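Local coordinates for putative transcriptional regulator (Streptomyces coelicolor, PDB 2ZB9), which probably binds regulatory DNA through an N-terminal helix-turn-helix and regulates transcription, as a dimeric member of the TetR family, at residues 71-76 against 133-138; 98-103 against 188-193; 143-148 against 162-167. One frame throughout, in Å; residues are numbered along the deposited sequence.

Contact 1: 71-76 against 133-138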
# COMPACT_ATOMS: atom_id res chain seq x y z
N ALA A 71 -12.65 -10.74 12.36
CA ALA A 71 -11.87 -11.21 11.22
C ALA A 71 -10.39 -10.88 11.36
O ALA A 71 -9.54 -11.75 11.17
CB ALA A 71 -12.42 -10.62 9.94
N LEU A 72 -10.07 -9.62 11.69
CA LEU A 72 -8.67 -9.18 11.82
C LEU A 72 -7.90 -9.93 12.90
O LEU A 72 -6.75 -10.33 12.69
CB LEU A 72 -8.59 -7.68 12.12
CG LEU A 72 -8.57 -6.60 11.02
CD1 LEU A 72 -7.66 -7.03 9.88
CD2 LEU A 72 -9.96 -6.35 10.51
N ASP A 73 -8.51 -10.10 14.07
CA ASP A 73 -7.84 -10.80 15.16
C ASP A 73 -7.63 -12.26 14.77
O ASP A 73 -6.56 -12.83 15.01
CB ASP A 73 -8.67 -10.70 16.44
CG ASP A 73 -7.84 -10.87 17.70
OD1 ASP A 73 -6.60 -11.00 17.61
OD2 ASP A 73 -8.44 -10.85 18.80
N GLY A 74 -8.64 -12.87 14.17
CA GLY A 74 -8.50 -14.26 13.75
C GLY A 74 -7.43 -14.38 12.67
O GLY A 74 -6.63 -15.32 12.67
N TYR A 75 -7.40 -13.42 11.76
CA TYR A 75 -6.42 -13.45 10.69
C TYR A 75 -5.00 -13.33 11.23
O TYR A 75 -4.13 -14.12 10.87
CB TYR A 75 -6.67 -12.33 9.68
CG TYR A 75 -5.75 -12.42 8.48
CD1 TYR A 75 -5.98 -13.36 7.47
CD2 TYR A 75 -4.62 -11.62 8.39
CE1 TYR A 75 -5.10 -13.49 6.40
CE2 TYR A 75 -3.73 -11.75 7.33
CZ TYR A 75 -3.97 -12.68 6.34
OH TYR A 75 -3.07 -12.81 5.31
N PHE A 76 -4.77 -12.36 12.11
CA PHE A 76 -3.44 -12.17 12.68
C PHE A 76 -2.91 -13.47 13.30
O PHE A 76 -1.77 -13.87 13.06
CB PHE A 76 -3.47 -11.04 13.72
CG PHE A 76 -2.15 -10.80 14.39
CD1 PHE A 76 -1.73 -11.61 15.46
CD2 PHE A 76 -1.30 -9.79 13.96
CE1 PHE A 76 -0.50 -11.42 16.07
CE2 PHE A 76 -0.06 -9.58 14.56
CZ PHE A 76 0.34 -10.39 15.63
N ARG A 133 -5.34 -1.44 12.25
CA ARG A 133 -4.08 -1.08 12.88
C ARG A 133 -3.90 -1.76 14.25
O ARG A 133 -2.86 -2.35 14.53
CB ARG A 133 -3.98 0.44 13.07
CG ARG A 133 -3.86 1.24 11.76
CD ARG A 133 -3.38 2.68 12.02
NE ARG A 133 -4.40 3.49 12.70
CZ ARG A 133 -5.47 4.01 12.09
NH1 ARG A 133 -5.67 3.80 10.79
NH2 ARG A 133 -6.34 4.73 12.78
N GLN A 134 -4.93 -1.67 15.09
CA GLN A 134 -4.84 -2.25 16.43
C GLN A 134 -4.73 -3.76 16.48
O GLN A 134 -4.03 -4.30 17.33
CB GLN A 134 -6.03 -1.80 17.28
CG GLN A 134 -5.93 -0.34 17.73
CD GLN A 134 -7.17 0.16 18.45
OE1 GLN A 134 -7.18 1.28 18.97
NE2 GLN A 134 -8.23 -0.64 18.47
N LEU A 135 -5.41 -4.45 15.57
CA LEU A 135 -5.39 -5.91 15.58
C LEU A 135 -4.44 -6.56 14.57
O LEU A 135 -4.12 -7.74 14.71
CB LEU A 135 -6.82 -6.42 15.37
CG LEU A 135 -7.82 -5.92 16.42
CD1 LEU A 135 -9.24 -6.29 16.01
CD2 LEU A 135 -7.47 -6.52 17.79
N TYR A 136 -3.98 -5.82 13.58
CA TYR A 136 -3.07 -6.40 12.60
C TYR A 136 -1.78 -5.64 12.28
O TYR A 136 -0.71 -6.01 12.76
CB TYR A 136 -3.80 -6.69 11.29
CG TYR A 136 -2.97 -7.55 10.36
CD1 TYR A 136 -2.82 -8.92 10.59
CD2 TYR A 136 -2.29 -6.99 9.28
CE1 TYR A 136 -2.01 -9.71 9.78
CE2 TYR A 136 -1.47 -7.77 8.46
CZ TYR A 136 -1.34 -9.13 8.72
OH TYR A 136 -0.53 -9.90 7.92
N SER A 137 -1.89 -4.58 11.48
CA SER A 137 -0.70 -3.86 11.05
C SER A 137 0.25 -3.31 12.11
O SER A 137 1.47 -3.43 11.95
CB SER A 137 -1.08 -2.73 10.08
OG SER A 137 -1.90 -1.75 10.70
N ALA A 138 -0.27 -2.71 13.18
CA ALA A 138 0.61 -2.17 14.20
C ALA A 138 1.53 -3.25 14.76
O ALA A 138 2.74 -3.03 14.91
CB ALA A 138 -0.19 -1.54 15.34
O HOH W 1 -4.63 -9.26 17.02
O HOH W 2 -0.69 -11.67 5.65

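Contact 2: 98-103 against 188-193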
# COMPACT_ATOMS: atom_id res chain seq x y z
N GLN A 98 11.52 -14.46 5.38
CA GLN A 98 10.24 -13.92 5.86
C GLN A 98 9.43 -13.29 4.72
O GLN A 98 8.23 -13.50 4.64
CB GLN A 98 10.48 -12.90 6.98
CG GLN A 98 9.27 -12.58 7.86
CD GLN A 98 8.21 -11.76 7.16
OE1 GLN A 98 8.50 -11.03 6.22
NE2 GLN A 98 6.97 -11.86 7.64
N LEU A 99 10.08 -12.52 3.86
CA LEU A 99 9.38 -11.89 2.74
C LEU A 99 8.81 -12.95 1.79
O LEU A 99 7.76 -12.73 1.18
CB LEU A 99 10.31 -10.96 1.94
CG LEU A 99 10.40 -9.44 2.16
CD1 LEU A 99 9.02 -8.87 2.48
CD2 LEU A 99 11.36 -9.14 3.28
N ARG A 100 9.50 -14.08 1.65
CA ARG A 100 9.01 -15.15 0.77
C ARG A 100 7.79 -15.84 1.37
O ARG A 100 6.84 -16.17 0.65
CB ARG A 100 10.11 -16.16 0.48
CG ARG A 100 11.06 -15.67 -0.62
CD ARG A 100 12.36 -16.46 -0.68
NE ARG A 100 13.24 -15.87 -1.69
CZ ARG A 100 14.55 -16.04 -1.76
NH1 ARG A 100 15.19 -16.81 -0.88
NH2 ARG A 100 15.24 -15.43 -2.71
N ALA A 101 7.80 -16.07 2.68
CA ALA A 101 6.65 -16.69 3.32
C ALA A 101 5.48 -15.70 3.21
O ALA A 101 4.33 -16.09 2.98
CB ALA A 101 6.97 -16.99 4.79
N PHE A 102 5.78 -14.41 3.35
CA PHE A 102 4.78 -13.36 3.25
C PHE A 102 4.17 -13.35 1.86
O PHE A 102 2.96 -13.29 1.69
CB PHE A 102 5.42 -12.00 3.54
CG PHE A 102 4.48 -10.84 3.40
CD1 PHE A 102 3.43 -10.67 4.30
CD2 PHE A 102 4.65 -9.90 2.39
CE1 PHE A 102 2.57 -9.57 4.19
CE2 PHE A 102 3.79 -8.80 2.27
CZ PHE A 102 2.75 -8.64 3.17
N THR A 103 5.04 -13.40 0.85
CA THR A 103 4.61 -13.41 -0.54
C THR A 103 3.75 -14.63 -0.84
O THR A 103 2.75 -14.54 -1.55
CB THR A 103 5.83 -13.37 -1.49
OG1 THR A 103 6.44 -12.08 -1.40
CG2 THR A 103 5.41 -13.63 -2.93
N ALA A 188 11.57 -12.73 -7.83
CA ALA A 188 12.56 -11.79 -8.34
C ALA A 188 12.30 -10.43 -7.71
O ALA A 188 13.24 -9.71 -7.33
CB ALA A 188 12.45 -11.70 -9.86
N PHE A 189 11.03 -10.08 -7.59
CA PHE A 189 10.62 -8.83 -6.99
C PHE A 189 11.08 -8.82 -5.53
O PHE A 189 11.75 -7.89 -5.07
CB PHE A 189 9.10 -8.68 -7.09
CG PHE A 189 8.55 -7.54 -6.30
CD1 PHE A 189 9.00 -6.24 -6.50
CD2 PHE A 189 7.54 -7.76 -5.37
CE1 PHE A 189 8.46 -5.18 -5.78
CE2 PHE A 189 6.99 -6.70 -4.64
CZ PHE A 189 7.45 -5.41 -4.85
N VAL A 190 10.71 -9.87 -4.81
CA VAL A 190 11.07 -10.02 -3.41
C VAL A 190 12.57 -9.90 -3.19
O VAL A 190 13.03 -9.11 -2.36
CB VAL A 190 10.60 -11.38 -2.87
CG1 VAL A 190 11.20 -11.64 -1.50
CG2 VAL A 190 9.08 -11.41 -2.80
N THR A 191 13.34 -10.68 -3.94
CA THR A 191 14.79 -10.67 -3.80
C THR A 191 15.38 -9.29 -4.09
O THR A 191 16.30 -8.86 -3.39
CB THR A 191 15.46 -11.71 -4.73
OG1 THR A 191 14.92 -13.01 -4.44
CG2 THR A 191 16.96 -11.75 -4.51
N ALA A 192 14.86 -8.61 -5.10
CA ALA A 192 15.35 -7.28 -5.45
C ALA A 192 15.07 -6.25 -4.35
O ALA A 192 15.86 -5.33 -4.13
CB ALA A 192 14.72 -6.82 -6.77
N LEU A 193 13.94 -6.39 -3.67
CA LEU A 193 13.58 -5.46 -2.60
C LEU A 193 14.66 -5.46 -1.53
O LEU A 193 15.06 -4.41 -1.05
CB LEU A 193 12.25 -5.85 -1.96
CG LEU A 193 10.96 -5.71 -2.76
CD1 LEU A 193 9.79 -6.21 -1.90
CD2 LEU A 193 10.73 -4.26 -3.17

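Contact 3: 143-148 against 162-167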
# COMPACT_ATOMS: atom_id res chain seq x y z
N LEU A 143 6.79 -6.26 14.97
CA LEU A 143 7.50 -7.53 14.80
C LEU A 143 8.64 -7.33 13.80
O LEU A 143 9.76 -7.77 14.02
CB LEU A 143 6.52 -8.60 14.30
CG LEU A 143 6.12 -9.83 15.13
CD1 LEU A 143 6.42 -9.64 16.62
CD2 LEU A 143 4.63 -10.10 14.90
N ALA A 144 8.35 -6.65 12.70
CA ALA A 144 9.37 -6.39 11.69
C ALA A 144 10.43 -5.40 12.19
O ALA A 144 11.64 -5.64 12.06
CB ALA A 144 8.71 -5.86 10.42
N ALA A 145 9.99 -4.29 12.78
CA ALA A 145 10.93 -3.29 13.28
C ALA A 145 11.85 -3.91 14.33
O ALA A 145 13.03 -3.56 14.42
CB ALA A 145 10.17 -2.11 13.87
N GLU A 146 11.31 -4.83 15.11
CA GLU A 146 12.08 -5.51 16.15
C GLU A 146 13.21 -6.34 15.54
O GLU A 146 14.34 -6.29 16.01
CB GLU A 146 11.15 -6.39 16.96
CG GLU A 146 11.72 -6.92 18.25
CD GLU A 146 10.62 -7.21 19.25
OE1 GLU A 146 10.07 -6.24 19.83
OE2 GLU A 146 10.29 -8.41 19.43
N ARG A 147 12.89 -7.10 14.51
CA ARG A 147 13.91 -7.92 13.85
C ARG A 147 14.98 -6.99 13.27
O ARG A 147 16.17 -7.25 13.41
CB ARG A 147 13.29 -8.75 12.73
CG ARG A 147 14.32 -9.55 11.93
CD ARG A 147 15.04 -10.55 12.84
NE ARG A 147 16.14 -11.23 12.16
CZ ARG A 147 17.40 -10.79 12.12
NH1 ARG A 147 17.72 -9.65 12.72
NH2 ARG A 147 18.33 -11.48 11.49
N LEU A 148 14.54 -5.91 12.64
CA LEU A 148 15.44 -4.93 12.03
C LEU A 148 16.34 -4.24 13.06
O LEU A 148 17.54 -4.08 12.82
CB LEU A 148 14.61 -3.89 11.26
CG LEU A 148 14.35 -4.15 9.76
CD1 LEU A 148 14.40 -5.63 9.44
CD2 LEU A 148 13.01 -3.54 9.37
N ASP A 162 16.56 4.45 10.24
CA ASP A 162 15.25 4.36 10.88
C ASP A 162 14.59 3.09 10.35
O ASP A 162 14.20 3.03 9.18
CB ASP A 162 14.41 5.57 10.49
CG ASP A 162 13.07 5.60 11.20
OD1 ASP A 162 12.64 4.56 11.73
OD2 ASP A 162 12.43 6.68 11.20
N VAL A 163 14.46 2.09 11.21
CA VAL A 163 13.86 0.81 10.79
C VAL A 163 12.40 0.90 10.34
O VAL A 163 11.96 0.10 9.53
CB VAL A 163 14.01 -0.25 11.91
CG1 VAL A 163 15.48 -0.52 12.16
CG2 VAL A 163 13.33 0.21 13.19
N GLN A 164 11.65 1.86 10.87
CA GLN A 164 10.26 2.00 10.46
C GLN A 164 10.16 2.34 8.98
O GLN A 164 9.21 1.93 8.31
CB GLN A 164 9.56 3.08 11.29
CG GLN A 164 9.06 2.60 12.65
CD GLN A 164 8.15 1.40 12.53
OE1 GLN A 164 7.47 1.21 11.52
NE2 GLN A 164 8.11 0.59 13.58
N VAL A 165 11.13 3.09 8.47
CA VAL A 165 11.12 3.45 7.06
C VAL A 165 11.35 2.17 6.25
O VAL A 165 10.71 1.96 5.22
CB VAL A 165 12.25 4.47 6.71
CG1 VAL A 165 12.24 4.77 5.19
CG2 VAL A 165 12.05 5.76 7.51
N LEU A 166 12.27 1.33 6.71
CA LEU A 166 12.58 0.08 6.01
C LEU A 166 11.32 -0.77 5.85
O LEU A 166 11.08 -1.36 4.81
CB LEU A 166 13.63 -0.72 6.76
CG LEU A 166 14.99 -0.05 6.99
CD1 LEU A 166 15.90 -1.02 7.74
CD2 LEU A 166 15.62 0.33 5.64
N VAL A 167 10.52 -0.82 6.91
CA VAL A 167 9.28 -1.58 6.87
C VAL A 167 8.46 -1.23 5.63
O VAL A 167 7.94 -2.10 4.94
CB VAL A 167 8.43 -1.33 8.13
CG1 VAL A 167 7.08 -2.03 7.99
CG2 VAL A 167 9.17 -1.83 9.37

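Contact 1: 71-76 against 133-138
In this all-helical TetR-type regulator, helix 67-83, which follows the predicted helix-turn-helix motif, crosses the long helix 126-153 at 34°, with 8.4 Å between the segment axes. Y136 makes the largest single contribution. Its CG stands anti to the backbone N (chi1 -168°), which swings the ring across to helix 67-83. From the root outward, CB lies beside the methyl CD1 of L72, whose side chain runs about perpendicular to it. Ring atom CD1 comes next, near CB and CD2 of F76, the latter 3.8 Å away. CE1 of Y136 then reaches the edge of the Y75 ring, 3.5 Å from CD2, and the two ring planes are inclined obliquely at 54°. L135 CB packs on L72 CB at 3.9 Å. A wider pi-type turn at 133-137 accompanies this geometry, and the L135 carbonyl oxygen accepts a hydrogen bond from a water that also donates to D73 OD1. D73 OD2 forms a salt bridge with R25 and accepts a hydrogen bond from W64, at the end of the predicted helix-turn-helix. At the tip of Y136 a second water joins the two phenols, 2.7 Å from Y75 OH and 2.9 Å from Y136 OH.

Contact 2: 98-103 against 188-193
Helix 187-199 lies against helix 91-108 within the C-terminal helical domain of the TetR fold, running roughly antiparallel to it at 147° with 10.0 Å between the segment axes. At that spacing one side chain does most of the bridging. V190 points at the opposite helix and divides its two methyls between different neighbours: CG1, anti to the backbone N, sits 3.6 Å from L99 CB and also brushes R100 CG, while CG2 meets T103 tip to tip, 3.1 Å from its OG1. That hydroxyl is committed within its own helix, donating to L99 O from above the carbonyl plane, so the same oxygen takes both the backbone N-H and the side chain of T103. W171 of helix 163-179 also packs against L99 on this buried side.

The solvent side is looser and polar. R100 leaves its helix with an extended chain from CG to NE, and its guanidinium turns an edge to T191. D187, just before the second segment, forms a salt bridge with R100 NE, and its backbone oxygen is also hydrogen-bonded to T191 OG1. Replacing T191 by an alanine here would remove the hydroxyl and would probably leave the R100 guanidinium less firmly oriented, with D187 still holding its NE. The bond across the helices is itself bent: R100 NH2 donates to T191 OG1 over 3.0 Å, with an N-H...O angle of 143° and the oxygen near the guanidinium plane.

Contact 3: 143-148 against 162-167
The first turn of helix 163-179 crosses helix 126-153 at 124°, the segment axes passing 9.0 Å apart, and the closest backbone approach sets A145 opposite V163, with CA atoms 5.6 Å apart. The small side chain of A145 is consistent with this close approach. A145 CB is met by the amide end of Q164, whose chain first heads away from helix 126-153 and then doubles back through a bend at chi2 (-55°), bringing NE2 to 3.4 Å from that methyl; the OE1 of the same amide accepts a hydrogen bond from R141, two residues before the segment 143-148. V163 straddles the ridge between A145 and L148. Its CG2, in the crowded position between backbone N and carbonyl carbon, faces A145 CB, while CG1 lies 3.6 Å from L148 CB.

L148 then reaches farther along the partner helix. Its CD2 comes to 3.9 Å from L166 CB and also nears V167 CG2, and the two leucines cross obliquely, with L166 CD1 close to L148 CG. V167 CG2 closes the far end of the row against A144 CB at 4.2 Å. The start of the helix is secured by D162 at the N-cap, whose OD1 accepts from Q164 N over 3.0 Å, from above the carboxylate plane. The two segments thus meet mainly through apolar side chains, with the Q164 amide as the polar exception, and L95 of helix 91-108 packs on L148 from a third helix. The whole is a pair of consecutive helices crossing obliquely, the second N-capped, in the C-terminal, dimer-forming domain of a TetR-family regulator.

In the fold
Helix 126-153 connects two of the sites: contact 1 uses its earlier part and contact 3 a later one, their centres 18 Å apart and their nearest atoms about 4 Å. Contact 1 joins the helix that follows the predicted DNA-binding motif to the C-terminal domain, whereas contacts 2 and 3 both belong to that C-terminal domain, with 16 Å between their centres. Contact 2 closes over a longer span of chain that includes both segments of contact 3. Contacts 1 and 2 are the most distant pair, 22 Å between centres. Residues at all three sites reach the second subunit: S137 bonds to its D182, the L193 carbonyl to its Q169, and L166 packs on its V201.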